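Local coordinates for protein apical membrane antigen 1 (Babesia divergens, PDB 4APM) that probably takes part in moving-junction formation while the parasite invades its host cell, as a membrane-anchored surface antigen of the apicomplexan AMA1 family, at residues A[127-132]-A[157-162]. Residues are numbered along the deposited sequence; the frame is centred on the assembly and turned at random.
Sequences ANCAEY and EMCHIL
Cys-129, on helix 125-134, and Cys-159, on strand 158-161, are joined by a disulfide, with SG of Cys-129 2.1 Å from SG of Cys-159. Both sulfurs stand anti to their own backbone N, which sends each across the gap between helix and strand. The dihedral about the S-S bond is 88°, close to the relaxed right angle, and the CA atoms of Cys-129 and Cys-159 lie 5.7 Å apart. The axes of residues 127-132 and 158-161 run in roughly the same direction, 29° apart and 8.8 Å at closest approach.

One helical turn on, Tyr-132 leaves the backbone with CG anti to N (chi1 176°). Its CB points toward the strand, and the ring beyond it meets Ile-161 and Cys-159 through CD2 and CE2. CD2 of Tyr-132 comes 3.9 Å from CD1 of Ile-161 and 4.1 Å from SG of Cys-159. CE2 of Tyr-132 lies 4.1 Å from CG1 of Ile-161, the two side chains crossing obliquely. SG of Cys-159 is 5.4 Å from the centroid of the Tyr-132 ring, an oblique sulfur-aromatic contact. At the tip, OH of Tyr-132 hydrogen-bonds to the carbonyl O of Leu-108, outside the two segments.

Leu-116 of helix 113-118 touches both Tyr-132 and Cys-159, and Phe-150 of strand 150-153 touches Cys-129. No hydrogen bond links the two segments: a covalent bridge with apolar contacts beside it pins the helix to the five-stranded antiparallel sheet containing strands 150-153 and 158-161, a cross-link whose formation would depend on oxidising conditions, as expected for the AMA1 ectodomain.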
# COMPACT_ATOMS: atom_id res chain seq x y z
N ALA A 127 -12.32 -9.87 -2.33
CA ALA A 127 -12.33 -11.07 -1.48
C ALA A 127 -12.82 -12.31 -2.25
O ALA A 127 -12.22 -13.37 -2.16
CB ALA A 127 -13.17 -10.84 -0.23
N ASN A 128 -13.85 -12.16 -3.07
CA ASN A 128 -14.32 -13.30 -3.83
C ASN A 128 -13.22 -13.85 -4.76
O ASN A 128 -13.04 -15.07 -4.88
CB ASN A 128 -15.59 -12.94 -4.61
CG ASN A 128 -16.77 -12.73 -3.72
OD1 ASN A 128 -16.70 -12.95 -2.49
ND2 ASN A 128 -17.90 -12.28 -4.33
N CYS A 129 -12.50 -12.93 -5.40
CA CYS A 129 -11.46 -13.29 -6.33
C CYS A 129 -10.34 -14.06 -5.60
O CYS A 129 -9.86 -15.09 -6.09
CB CYS A 129 -10.95 -12.01 -7.04
SG CYS A 129 -9.82 -12.32 -8.43
N ALA A 130 -10.03 -13.63 -4.39
CA ALA A 130 -8.96 -14.27 -3.58
C ALA A 130 -9.38 -15.67 -3.16
O ALA A 130 -8.59 -16.60 -3.24
CB ALA A 130 -8.66 -13.43 -2.34
N GLU A 131 -10.63 -15.81 -2.73
CA GLU A 131 -11.18 -17.11 -2.32
C GLU A 131 -11.26 -18.03 -3.54
O GLU A 131 -10.94 -19.21 -3.48
CB GLU A 131 -12.57 -16.91 -1.70
CG GLU A 131 -13.19 -18.17 -1.10
CD GLU A 131 -14.51 -17.89 -0.39
OE1 GLU A 131 -14.83 -16.71 -0.19
OE2 GLU A 131 -15.23 -18.85 -0.04
N TYR A 132 -11.57 -17.46 -4.68
CA TYR A 132 -11.66 -18.26 -5.87
C TYR A 132 -10.26 -18.79 -6.25
O TYR A 132 -10.10 -19.97 -6.59
CB TYR A 132 -12.27 -17.43 -6.99
CG TYR A 132 -12.33 -18.15 -8.31
CD1 TYR A 132 -13.20 -19.22 -8.50
CD2 TYR A 132 -11.56 -17.73 -9.38
CE1 TYR A 132 -13.26 -19.88 -9.71
CE2 TYR A 132 -11.62 -18.37 -10.60
CZ TYR A 132 -12.49 -19.44 -10.76
OH TYR A 132 -12.56 -20.10 -11.97
N GLU A 157 -14.44 -5.35 -13.76
CA GLU A 157 -14.97 -6.35 -12.82
C GLU A 157 -14.68 -7.79 -13.23
O GLU A 157 -15.59 -8.60 -13.36
CB GLU A 157 -16.45 -6.14 -12.57
CG GLU A 157 -16.77 -4.84 -11.86
CD GLU A 157 -18.26 -4.59 -11.70
OE1 GLU A 157 -19.06 -5.30 -12.34
OE2 GLU A 157 -18.64 -3.68 -10.94
N MET A 158 -13.40 -8.09 -13.43
CA MET A 158 -12.96 -9.38 -13.90
C MET A 158 -11.85 -9.86 -12.99
O MET A 158 -10.99 -9.07 -12.57
CB MET A 158 -12.45 -9.28 -15.33
CG MET A 158 -13.53 -8.97 -16.38
SD MET A 158 -14.71 -10.32 -16.64
CE MET A 158 -13.68 -11.60 -17.35
N CYS A 159 -11.89 -11.16 -12.68
CA CYS A 159 -10.97 -11.81 -11.80
C CYS A 159 -10.00 -12.66 -12.64
O CYS A 159 -10.42 -13.59 -13.31
CB CYS A 159 -11.76 -12.70 -10.82
SG CYS A 159 -10.75 -13.70 -9.68
N HIS A 160 -8.71 -12.33 -12.58
CA HIS A 160 -7.69 -13.07 -13.30
C HIS A 160 -6.86 -13.94 -12.39
O HIS A 160 -6.32 -13.48 -11.37
CB HIS A 160 -6.77 -12.13 -14.07
CG HIS A 160 -7.49 -11.22 -15.02
ND1 HIS A 160 -7.56 -11.46 -16.35
CD2 HIS A 160 -8.22 -10.05 -14.80
CE1 HIS A 160 -8.28 -10.49 -16.94
NE2 HIS A 160 -8.68 -9.63 -15.99
N ILE A 161 -6.68 -15.19 -12.78
CA ILE A 161 -5.73 -16.03 -12.08
C ILE A 161 -4.45 -16.06 -12.89
O ILE A 161 -4.48 -16.23 -14.12
CB ILE A 161 -6.30 -17.45 -11.85
CG1 ILE A 161 -7.73 -17.36 -11.27
CG2 ILE A 161 -5.38 -18.27 -10.95
CD1 ILE A 161 -7.85 -16.65 -9.93
N LEU A 162 -3.34 -15.83 -12.21
CA LEU A 162 -2.04 -15.85 -12.84
C LEU A 162 -1.54 -17.27 -12.84
O LEU A 162 -1.88 -18.05 -11.95
CB LEU A 162 -1.08 -14.91 -12.11
CG LEU A 162 -1.55 -13.45 -12.16
CD1 LEU A 162 -0.49 -12.45 -11.71
CD2 LEU A 162 -2.00 -13.11 -13.56